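Local structure of probable quinone reductase Qor (NADPH:quinone reductase) (Zeta-crystallin homolog protein) (Mycobacterium tuberculosis, 4RVU) at residues L185-D188 / V193-D196; K138-V143 / F274-T279; E72-G77 / I85-R90. The protein binds NADPH and probably passes its electrons to quinones. One frame throughout, in Å; residues are numbered along the deposited sequence.

Contact 1 of 3, residues L185-D188 / V193-D196; sequences LSKD and VVLD
Lys187, in the last turn of helix 180-188, and Val194, on strand 193-195, bring their CA atoms to 7.2 Å, the nearest backbone approach of the two segments, and no hydrogen bond crosses between them. One methyl group carries the contact. Val194 points its CB toward the helix and holds CG2 anti to its own carbonyl carbon, where this branch meets two helix residues at once. Ser186 comes from the helix with OG 3.8 Å from Val194 CG2, and its CB lies 4.0 Å from the same methyl. Helix and strand are the second and third elements of a beta-alpha-beta unit that begins with strand 172-176, in the parallel, Rossmann-type sheet of the nucleotide-binding domain; strand 193-195 is one of the two outermost strands there within the chain. Ser186 OG is hydrogen-bonded to Thr175 OG1 of strand 172-176, so its polar end is satisfied although the residue is buried. Lys187 bends at chi2 and chi3 (-69° and -53°), which lays its aliphatic part obliquely across the valine, CD 3.9 Å from Val194 CG2. Its NZ passes on to the carbonyl oxygens of Ala191 and Asp192, gripping the turn that leads from helix to strand.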
ATOM      1  N   LEU A 185      29.392  -9.995  -3.895  1.00 20.90           N
ATOM      2  CA  LEU A 185      29.234  -8.546  -3.752  1.00 21.11           C
ATOM      3  C   LEU A 185      28.081  -8.223  -2.819  1.00 20.76           C
ATOM      4  O   LEU A 185      28.161  -7.292  -2.005  1.00 20.42           O
ATOM      5  CB  LEU A 185      28.958  -7.906  -5.109  1.00 21.43           C
ATOM      6  CG  LEU A 185      30.131  -7.873  -6.076  1.00 22.86           C
ATOM      7  CD1 LEU A 185      29.678  -7.426  -7.456  1.00 23.03           C
ATOM      8  CD2 LEU A 185      31.175  -6.937  -5.525  1.00 23.40           C
ATOM      9  N   SER A 186      27.015  -9.007  -2.941  1.00 18.87           N
ATOM     10  CA  SER A 186      25.817  -8.817  -2.116  1.00 17.81           C
ATOM     11  C   SER A 186      26.127  -9.148  -0.661  1.00 18.21           C
ATOM     12  O   SER A 186      25.750  -8.397   0.235  1.00 17.43           O
ATOM     13  CB  SER A 186      24.637  -9.642  -2.653  1.00 18.39           C
ATOM     14  OG  SER A 186      23.462  -9.462  -1.872  1.00 17.52           O
ATOM     15  N   LYS A 187      26.839 -10.256  -0.427  1.00 23.69           N
ATOM     16  CA  LYS A 187      27.280 -10.610   0.922  1.00 23.34           C
ATOM     17  C   LYS A 187      28.192  -9.528   1.502  1.00 23.10           C
ATOM     18  O   LYS A 187      28.026  -9.112   2.657  1.00 23.22           O
ATOM     19  CB  LYS A 187      28.020 -11.958   0.923  1.00 24.44           C
ATOM     20  CG  LYS A 187      27.141 -13.179   0.697  1.00 25.95           C
ATOM     21  CD  LYS A 187      26.223 -13.433   1.883  1.00 26.20           C
ATOM     22  CE  LYS A 187      27.016 -13.508   3.184  1.00 27.54           C
ATOM     23  NZ  LYS A 187      26.144 -13.666   4.388  1.00 26.04           N
ATOM     24  N   ASP A 188      29.157  -9.079   0.702  1.00 24.04           N
ATOM     25  CA  ASP A 188      30.060  -8.005   1.122  1.00 24.43           C
ATOM     26  C   ASP A 188      29.298  -6.736   1.492  1.00 24.12           C
ATOM     27  O   ASP A 188      29.726  -5.971   2.366  1.00 23.62           O
ATOM     28  CB  ASP A 188      31.064  -7.676   0.017  1.00 24.26           C
ATOM     29  CG  ASP A 188      32.063  -8.794  -0.220  1.00 26.89           C
ATOM     30  OD1 ASP A 188      32.080  -9.768   0.569  1.00 25.83           O
ATOM     31  OD2 ASP A 188      32.828  -8.683  -1.203  1.00 27.80           O
ATOM     32  N   VAL A 193      21.631 -13.471   3.713  1.00 21.36           N
ATOM     33  CA  VAL A 193      21.462 -14.647   2.872  1.00 22.17           C
ATOM     34  C   VAL A 193      21.173 -14.222   1.440  1.00 22.53           C
ATOM     35  O   VAL A 193      20.385 -13.297   1.207  1.00 22.19           O
ATOM     36  CB  VAL A 193      20.293 -15.546   3.368  1.00 22.59           C
ATOM     37  CG1 VAL A 193      19.994 -16.640   2.356  1.00 21.98           C
ATOM     38  CG2 VAL A 193      20.613 -16.158   4.719  1.00 24.07           C
ATOM     39  N   VAL A 194      21.802 -14.903   0.481  1.00 22.68           N
ATOM     40  CA  VAL A 194      21.578 -14.627  -0.933  1.00 23.23           C
ATOM     41  C   VAL A 194      20.899 -15.812  -1.610  1.00 24.73           C
ATOM     42  O   VAL A 194      21.389 -16.943  -1.531  1.00 24.73           O
ATOM     43  CB  VAL A 194      22.902 -14.311  -1.655  1.00 24.18           C
ATOM     44  CG1 VAL A 194      22.649 -13.991  -3.119  1.00 23.05           C
ATOM     45  CG2 VAL A 194      23.605 -13.147  -0.972  1.00 23.61           C
ATOM     46  N   LEU A 195      19.771 -15.555  -2.269  1.00 20.82           N
ATOM     47  CA  LEU A 195      19.000 -16.609  -2.933  1.00 21.27           C
ATOM     48  C   LEU A 195      19.064 -16.490  -4.445  1.00 21.24           C
ATOM     49  O   LEU A 195      19.388 -15.428  -4.984  1.00 20.57           O
ATOM     50  CB  LEU A 195      17.533 -16.542  -2.495  1.00 20.36           C
ATOM     51  CG  LEU A 195      17.293 -16.778  -1.010  1.00 21.05           C
ATOM     52  CD1 LEU A 195      15.834 -16.515  -0.648  1.00 20.64           C
ATOM     53  CD2 LEU A 195      17.689 -18.199  -0.643  1.00 22.41           C
ATOM     54  N   ASP A 196      18.739 -17.576  -5.138  1.00 27.35           N
ATOM     55  CA  ASP A 196      18.558 -17.500  -6.578  1.00 27.23           C
ATOM     56  C   ASP A 196      17.191 -16.893  -6.878  1.00 26.86           C
ATOM     57  O   ASP A 196      16.325 -16.827  -6.003  1.00 27.54           O
ATOM     58  CB  ASP A 196      18.631 -18.893  -7.193  1.00 27.51           C
ATOM     59  CG  ASP A 196      19.963 -19.562  -6.952  1.00 30.55           C
ATOM     60  OD1 ASP A 196      21.002 -18.969  -7.304  1.00 29.05           O
ATOM     61  OD2 ASP A 196      19.963 -20.675  -6.394  1.00 31.39           O
TER

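Contact 2 of 3, residues K138-V143 / F274-T279; sequences KSVYPV and FHFTRT
Phe276 reaches from the loop between strand 267-269 and helix 280-295 to the end of helix 120-140, where its ring meets Ser139 and Val140. The backbones stay well apart, Ser139 and Phe276 having their CA atoms 8.5 Å from each other, and the phenylalanine bridges the distance. Its CB points toward the helix, and CG stands anti to the carbonyl carbon (chi1 -57°), which carries the ring outward to the last helical residues. CB and CG themselves meet neither Ser139 nor Val140; contact begins one atom further out, along one side of the ring. CD1 lies 4.1 Å from Ser139 CB. CE1 is shared, 4.1 Å from Ser139 CB and 3.8 Å from Val140 CG2. At the tip, Phe276 CZ packs against Val140 CG2 at 3.5 Å, the closest approach of the contact. Both aliphatic groups come at the ring obliquely, and the valine side chain crosses the phenylalanine at about a right angle. The serine offers its CB to the ring while OG turns to Arg286 NH2; the same arginine binds Phe276 O through NE, so one side chain of helix 280-295 ties both segments together. Helix 120-140 ends in a wider, pi-type turn at 138-140 and leaves helical geometry at Tyr141. Beyond the two segments, Phe276 stacks on the ring of Tyr135, an NADPH-binding residue of helix 120-140, and touches Pro271, another residue of that site. Val140 also packs on Ala243 of strand 240-244, while Arg239 of the second subunit lies against both Ser139 and Phe276, placing this buried junction beside the cofactor pocket and at the subunit interface.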
ATOM      1  N   LYS A 138      13.219   4.904   4.452  1.00 20.51           N
ATOM      2  CA  LYS A 138      12.851   5.881   5.475  1.00 20.75           C
ATOM      3  C   LYS A 138      11.403   6.349   5.379  1.00 20.38           C
ATOM      4  O   LYS A 138      10.845   6.832   6.365  1.00 20.76           O
ATOM      5  CB  LYS A 138      13.786   7.101   5.420  1.00 20.77           C
ATOM      6  CG  LYS A 138      15.238   6.808   5.788  1.00 21.43           C
ATOM      7  CD  LYS A 138      15.407   6.687   7.298  1.00 23.22           C
ATOM      8  CE  LYS A 138      16.857   6.380   7.690  1.00 22.70           C
ATOM      9  NZ  LYS A 138      17.786   7.433   7.277  1.00 24.95           N
ATOM     10  N   SER A 139      10.797   6.203   4.201  1.00 15.51           N
ATOM     11  CA  SER A 139       9.478   6.786   3.928  1.00 15.75           C
ATOM     12  C   SER A 139       8.434   5.781   3.457  1.00 16.67           C
ATOM     13  O   SER A 139       7.316   5.741   3.985  1.00 16.81           O
ATOM     14  CB  SER A 139       9.597   7.925   2.901  1.00 15.91           C
ATOM     15  OG  SER A 139      10.442   8.951   3.389  1.00 16.02           O
ATOM     16  N   VAL A 140       8.774   4.990   2.444  1.00 15.87           N
ATOM     17  CA  VAL A 140       7.823   3.994   1.930  1.00 15.34           C
ATOM     18  C   VAL A 140       7.534   2.902   2.966  1.00 15.49           C
ATOM     19  O   VAL A 140       6.371   2.630   3.301  1.00 16.14           O
ATOM     20  CB  VAL A 140       8.294   3.396   0.586  1.00 15.36           C
ATOM     21  CG1 VAL A 140       7.451   2.183   0.219  1.00 15.83           C
ATOM     22  CG2 VAL A 140       8.216   4.453  -0.517  1.00 16.32           C
ATOM     23  N   TYR A 141       8.584   2.277   3.471  1.00 17.63           N
ATOM     24  CA  TYR A 141       8.470   1.434   4.645  1.00 18.23           C
ATOM     25  C   TYR A 141       9.624   1.799   5.559  1.00 18.03           C
ATOM     26  O   TYR A 141      10.773   1.520   5.241  1.00 17.75           O
ATOM     27  CB  TYR A 141       8.505  -0.072   4.306  1.00 18.48           C
ATOM     28  CG  TYR A 141       8.579  -0.880   5.585  1.00 17.84           C
ATOM     29  CD1 TYR A 141       7.471  -0.989   6.415  1.00 18.78           C
ATOM     30  CD2 TYR A 141       9.770  -1.451   6.006  1.00 18.84           C
ATOM     31  CE1 TYR A 141       7.536  -1.688   7.620  1.00 18.52           C
ATOM     32  CE2 TYR A 141       9.847  -2.141   7.200  1.00 18.20           C
ATOM     33  CZ  TYR A 141       8.730  -2.252   8.003  1.00 18.22           C
ATOM     34  OH  TYR A 141       8.814  -2.937   9.193  1.00 19.62           O
ATOM     35  N   PRO A 142       9.325   2.429   6.703  1.00 18.28           N
ATOM     36  CA  PRO A 142      10.403   2.870   7.590  1.00 19.12           C
ATOM     37  C   PRO A 142      10.984   1.692   8.363  1.00 19.64           C
ATOM     38  O   PRO A 142      10.420   1.298   9.391  1.00 19.27           O
ATOM     39  CB  PRO A 142       9.706   3.855   8.546  1.00 20.61           C
ATOM     40  CG  PRO A 142       8.211   3.847   8.158  1.00 20.63           C
ATOM     41  CD  PRO A 142       7.991   2.655   7.289  1.00 19.49           C
ATOM     42  N   VAL A 143      12.103   1.151   7.883  1.00 19.86           N
ATOM     43  CA  VAL A 143      12.692  -0.026   8.510  1.00 18.76           C
ATOM     44  C   VAL A 143      13.100   0.282   9.943  1.00 19.66           C
ATOM     45  O   VAL A 143      13.459   1.418  10.269  1.00 19.91           O
ATOM     46  CB  VAL A 143      13.889  -0.578   7.715  1.00 19.16           C
ATOM     47  CG1 VAL A 143      13.443  -1.064   6.314  1.00 17.98           C
ATOM     48  CG2 VAL A 143      15.009   0.469   7.614  1.00 18.97           C
ATOM     49  N   PHE A 274       9.955  11.018  -8.076  1.00 19.43           N
ATOM     50  CA  PHE A 274       9.272  12.300  -8.229  1.00 20.25           C
ATOM     51  C   PHE A 274       8.458  12.698  -6.986  1.00 19.68           C
ATOM     52  O   PHE A 274       8.478  13.862  -6.568  1.00 19.61           O
ATOM     53  CB  PHE A 274       8.383  12.267  -9.475  1.00 20.45           C
ATOM     54  CG  PHE A 274       7.600  13.527  -9.688  1.00 21.47           C
ATOM     55  CD1 PHE A 274       8.198  14.642 -10.254  1.00 23.22           C
ATOM     56  CD2 PHE A 274       6.260  13.601  -9.319  1.00 22.77           C
ATOM     57  CE1 PHE A 274       7.476  15.814 -10.451  1.00 23.12           C
ATOM     58  CE2 PHE A 274       5.534  14.768  -9.514  1.00 23.49           C
ATOM     59  CZ  PHE A 274       6.145  15.876 -10.084  1.00 24.25           C
ATOM     60  N   HIS A 275       7.775  11.735  -6.371  1.00 17.43           N
ATOM     61  CA  HIS A 275       6.903  12.044  -5.236  1.00 17.76           C
ATOM     62  C   HIS A 275       7.648  12.082  -3.905  1.00 17.90           C
ATOM     63  O   HIS A 275       7.037  12.276  -2.859  1.00 17.08           O
ATOM     64  CB  HIS A 275       5.725  11.058  -5.151  1.00 17.93           C
ATOM     65  CG  HIS A 275       4.852  11.050  -6.367  1.00 16.92           C
ATOM     66  ND1 HIS A 275       4.722   9.944  -7.180  1.00 17.17           N
ATOM     67  CD2 HIS A 275       4.071  12.013  -6.914  1.00 19.22           C
ATOM     68  CE1 HIS A 275       3.896  10.224  -8.171  1.00 17.93           C
ATOM     69  NE2 HIS A 275       3.486  11.475  -8.034  1.00 18.63           N
ATOM     70  N   PHE A 276       8.968  11.904  -3.939  1.00 15.70           N
ATOM     71  CA  PHE A 276       9.765  11.997  -2.722  1.00 15.72           C
ATOM     72  C   PHE A 276      10.848  13.071  -2.834  1.00 15.81           C
ATOM     73  O   PHE A 276      11.712  13.180  -1.974  1.00 15.84           O
ATOM     74  CB  PHE A 276      10.365  10.632  -2.350  1.00 15.70           C
ATOM     75  CG  PHE A 276       9.331   9.557  -2.185  1.00 15.84           C
ATOM     76  CD1 PHE A 276       8.855   9.226  -0.921  1.00 16.00           C
ATOM     77  CD2 PHE A 276       8.793   8.913  -3.298  1.00 15.59           C
ATOM     78  CE1 PHE A 276       7.870   8.244  -0.766  1.00 15.49           C
ATOM     79  CE2 PHE A 276       7.804   7.945  -3.155  1.00 15.51           C
ATOM     80  CZ  PHE A 276       7.352   7.600  -1.880  1.00 16.02           C
ATOM     81  N   THR A 277      10.759  13.873  -3.889  1.00 15.85           N
ATOM     82  CA  THR A 277      11.599  15.064  -4.067  1.00 15.93           C
ATOM     83  C   THR A 277      10.709  16.234  -4.472  1.00 15.95           C
ATOM     84  O   THR A 277      10.971  16.938  -5.466  1.00 16.26           O
ATOM     85  CB  THR A 277      12.687  14.829  -5.134  1.00 15.99           C
ATOM     86  OG1 THR A 277      12.080  14.300  -6.318  1.00 16.02           O
ATOM     87  CG2 THR A 277      13.723  13.839  -4.646  1.00 16.31           C
ATOM     88  N   ARG A 278       9.650  16.451  -3.690  1.00 21.82           N
ATOM     89  CA  ARG A 278       8.595  17.393  -4.061  1.00 22.48           C
ATOM     90  C   ARG A 278       8.944  18.853  -3.809  1.00 22.95           C
ATOM     91  O   ARG A 278       8.299  19.744  -4.352  1.00 22.89           O
ATOM     92  CB  ARG A 278       7.287  17.047  -3.344  1.00 22.43           C
ATOM     93  CG  ARG A 278       6.790  15.645  -3.659  1.00 22.59           C
ATOM     94  CD  ARG A 278       5.773  15.126  -2.617  1.00 23.96           C
ATOM     95  NE  ARG A 278       4.577  15.955  -2.446  1.00 27.00           N
ATOM     96  CZ  ARG A 278       3.728  16.293  -3.416  1.00 28.01           C
ATOM     97  NH1 ARG A 278       3.946  15.910  -4.673  1.00 29.52           N
ATOM     98  NH2 ARG A 278       2.661  17.037  -3.136  1.00 24.42           N
ATOM     99  N   THR A 279       9.942  19.098  -2.966  1.00 19.35           N
ATOM    100  CA  THR A 279      10.402  20.453  -2.688  1.00 19.12           C
ATOM    101  C   THR A 279      11.919  20.425  -2.596  1.00 18.84           C
ATOM    102  O   THR A 279      12.513  19.353  -2.435  1.00 18.42           O
ATOM    103  CB  THR A 279       9.845  20.993  -1.358  1.00 20.41           C
ATOM    104  OG1 THR A 279      10.268  20.154  -0.279  1.00 20.00           O
ATOM    105  CG2 THR A 279       8.313  21.059  -1.381  1.00 18.52           C
TER

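Contact 3 of 3, residues E72-G77 / I85-R90; sequences EAVGPG and ISVGDR
A type II beta turn from Ser86 to Asp89, in the connection between strands 67-74 and 90-93 of the GroES-like domain, places Val87 against the end of the first strand. Ala73 and Val87 have the closest CA atoms of the two segments, 5.6 Å apart. Val87 CG2 approaches the strand backbone directly, 3.8 Å from Ala73 CA, and lies 4.0 Å from Glu72 O. Its sister methyl, CG1, is just as near that oxygen, so the valine sits against main chain as much as side chain. Val74 points its CB toward the turn; chi1 of 176° sets CG1 anti to the backbone N and leaves CG2 anti to the carbonyl carbon, where it meets Val87 CG2 at 4.1 Å. Facing Leu35 of strand 33-38, Glu72 and Ala73 form a classic beta bulge. Gly88, the third residue of the turn, has phi 99°, where a CB would be jammed against the carbonyl O of Val87. Backbone bonds of Gly88 and Asp89 to Val71 hold the turn to strand 67-74. The contact itself, without a hydrogen bond across, is dispersive, methyl against methyl and main chain; two bonds close the turn of which Val87 is a part, Asp89 N to Ser86 O at 3.0 Å and Ser86 N to Asp89 OD2 at 2.9 Å, the latter nearly straight (162°) but from well above the carboxylate plane.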
ATOM      1  N   GLU A  72      28.670  25.702 -14.661  1.00 26.08           N
ATOM      2  CA  GLU A  72      29.264  26.549 -15.693  1.00 26.60           C
ATOM      3  C   GLU A  72      28.546  27.900 -15.734  1.00 27.14           C
ATOM      4  O   GLU A  72      29.148  28.936 -16.041  1.00 27.12           O
ATOM      5  CB  GLU A  72      29.143  25.848 -17.051  1.00 27.39           C
ATOM      6  CG  GLU A  72      29.765  26.596 -18.221  1.00 27.61           C
ATOM      7  CD  GLU A  72      31.215  26.214 -18.460  1.00 30.08           C
ATOM      8  OE1 GLU A  72      31.772  25.451 -17.642  1.00 27.58           O
ATOM      9  OE2 GLU A  72      31.794  26.683 -19.466  1.00 29.86           O
ATOM     10  N   ALA A  73      27.252  27.879 -15.426  1.00 23.37           N
ATOM     11  CA  ALA A  73      26.433  29.087 -15.425  1.00 22.88           C
ATOM     12  C   ALA A  73      25.164  28.871 -14.610  1.00 24.56           C
ATOM     13  O   ALA A  73      24.691  27.743 -14.461  1.00 22.39           O
ATOM     14  CB  ALA A  73      26.075  29.499 -16.851  1.00 23.71           C
ATOM     15  N   VAL A  74      24.614  29.967 -14.097  1.00 28.29           N
ATOM     16  CA  VAL A  74      23.351  29.949 -13.378  1.00 28.51           C
ATOM     17  C   VAL A  74      22.322  30.637 -14.264  1.00 29.68           C
ATOM     18  O   VAL A  74      22.647  31.624 -14.933  1.00 29.35           O
ATOM     19  CB  VAL A  74      23.495  30.685 -12.028  1.00 28.30           C
ATOM     20  CG1 VAL A  74      22.164  30.768 -11.308  1.00 28.15           C
ATOM     21  CG2 VAL A  74      24.535  30.002 -11.154  1.00 28.42           C
ATOM     22  N   GLY A  75      21.099  30.117 -14.305  1.00 26.27           N
ATOM     23  CA  GLY A  75      20.049  30.711 -15.120  1.00 27.14           C
ATOM     24  C   GLY A  75      19.847  32.193 -14.829  1.00 27.43           C
ATOM     25  O   GLY A  75      20.153  32.663 -13.731  1.00 27.66           O
ATOM     26  N   PRO A  76      19.342  32.939 -15.818  1.00 25.23           N
ATOM     27  CA  PRO A  76      19.145  34.387 -15.677  1.00 25.23           C
ATOM     28  C   PRO A  76      17.921  34.698 -14.824  1.00 25.12           C
ATOM     29  O   PRO A  76      17.209  33.792 -14.420  1.00 24.40           O
ATOM     30  CB  PRO A  76      18.897  34.834 -17.113  1.00 25.23           C
ATOM     31  CG  PRO A  76      18.225  33.645 -17.745  1.00 27.31           C
ATOM     32  CD  PRO A  76      18.931  32.450 -17.147  1.00 26.73           C
ATOM     33  N   GLY A  77      17.694  35.971 -14.548  1.00 23.77           N
ATOM     34  CA  GLY A  77      16.571  36.367 -13.729  1.00 23.70           C
ATOM     35  C   GLY A  77      16.799  36.098 -12.256  1.00 23.64           C
ATOM     36  O   GLY A  77      17.903  36.247 -11.737  1.00 23.58           O
ATOM     37  N   ILE A  85      23.957  27.646  -4.488  1.00 23.87           N
ATOM     38  CA  ILE A  85      24.870  27.107  -5.499  1.00 24.41           C
ATOM     39  C   ILE A  85      25.443  28.232  -6.358  1.00 25.02           C
ATOM     40  O   ILE A  85      24.700  29.103  -6.805  1.00 24.78           O
ATOM     41  CB  ILE A  85      24.159  26.128  -6.470  1.00 24.53           C
ATOM     42  CG1 ILE A  85      23.374  25.032  -5.738  1.00 26.18           C
ATOM     43  CG2 ILE A  85      25.152  25.531  -7.448  1.00 24.21           C
ATOM     44  CD1 ILE A  85      24.045  24.448  -4.568  1.00 26.05           C
ATOM     45  N   SER A  86      26.748  28.188  -6.627  1.00 24.73           N
ATOM     46  CA  SER A  86      27.415  29.234  -7.404  1.00 25.39           C
ATOM     47  C   SER A  86      28.226  28.646  -8.551  1.00 26.21           C
ATOM     48  O   SER A  86      28.600  27.470  -8.507  1.00 25.43           O
ATOM     49  CB  SER A  86      28.329  30.057  -6.491  1.00 25.74           C
ATOM     50  OG  SER A  86      27.578  30.738  -5.503  1.00 28.44           O
ATOM     51  N   VAL A  87      28.487  29.457  -9.579  1.00 22.55           N
ATOM     52  CA  VAL A  87      29.368  29.038 -10.669  1.00 22.80           C
ATOM     53  C   VAL A  87      30.675  28.504 -10.094  1.00 22.53           C
ATOM     54  O   VAL A  87      31.237  29.092  -9.166  1.00 22.89           O
ATOM     55  CB  VAL A  87      29.665  30.196 -11.654  1.00 23.79           C
ATOM     56  CG1 VAL A  87      30.823  29.845 -12.558  1.00 23.77           C
ATOM     57  CG2 VAL A  87      28.428  30.517 -12.485  1.00 23.39           C
ATOM     58  N   GLY A  88      31.139  27.374 -10.620  1.00 20.85           N
ATOM     59  CA  GLY A  88      32.356  26.751 -10.129  1.00 21.24           C
ATOM     60  C   GLY A  88      32.124  25.600  -9.161  1.00 21.32           C
ATOM     61  O   GLY A  88      33.010  24.748  -8.986  1.00 20.67           O
ATOM     62  N   ASP A  89      30.957  25.574  -8.516  1.00 21.73           N
ATOM     63  CA  ASP A  89      30.654  24.508  -7.557  1.00 21.42           C
ATOM     64  C   ASP A  89      30.532  23.149  -8.245  1.00 20.46           C
ATOM     65  O   ASP A  89      30.002  23.061  -9.362  1.00 21.64           O
ATOM     66  CB  ASP A  89      29.350  24.795  -6.791  1.00 21.68           C
ATOM     67  CG  ASP A  89      29.502  25.873  -5.728  1.00 22.04           C
ATOM     68  OD1 ASP A  89      30.643  26.258  -5.413  1.00 21.50           O
ATOM     69  OD2 ASP A  89      28.465  26.325  -5.191  1.00 22.77           O
ATOM     70  N   ARG A  90      31.020  22.102  -7.573  1.00 18.81           N
ATOM     71  CA  ARG A  90      30.811  20.721  -8.005  1.00 19.04           C
ATOM     72  C   ARG A  90      29.449  20.301  -7.477  1.00 17.80           C
ATOM     73  O   ARG A  90      29.185  20.416  -6.273  1.00 18.11           O
ATOM     74  CB  ARG A  90      31.869  19.784  -7.417  1.00 19.61           C
ATOM     75  CG  ARG A  90      33.256  19.919  -8.004  1.00 21.85           C
ATOM     76  CD  ARG A  90      34.258  19.089  -7.182  1.00 22.58           C
ATOM     77  NE  ARG A  90      34.057  17.672  -7.410  1.00 20.48           N
ATOM     78  CZ  ARG A  90      33.924  16.752  -6.458  1.00 20.65           C
ATOM     79  NH1 ARG A  90      33.999  17.074  -5.167  1.00 19.47           N
ATOM     80  NH2 ARG A  90      33.723  15.495  -6.809  1.00 20.00           N
TER

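Contact 2 is the buried one of the three, contact 1 is partly buried near the edge of the parallel sheet, and contact 3 lies on the surface of the GroES-like domain, its centre about 26 Å from the centre of the chain. Contacts 1 and 3 each join segments close in sequence and fall on opposite sides of the chain's centre, their own centres about 42 Å apart. Contact 2 spans 130 intervening residues, and contact 1 is nested within the loop it closes. No two contacts share a helix or strand. None has a hydrogen bond across, and all rest largely on carbon contacts: a methyl on a serine and a lysine chain in contact 1, an aromatic ring in contact 2, valines and strand backbone in contact 3.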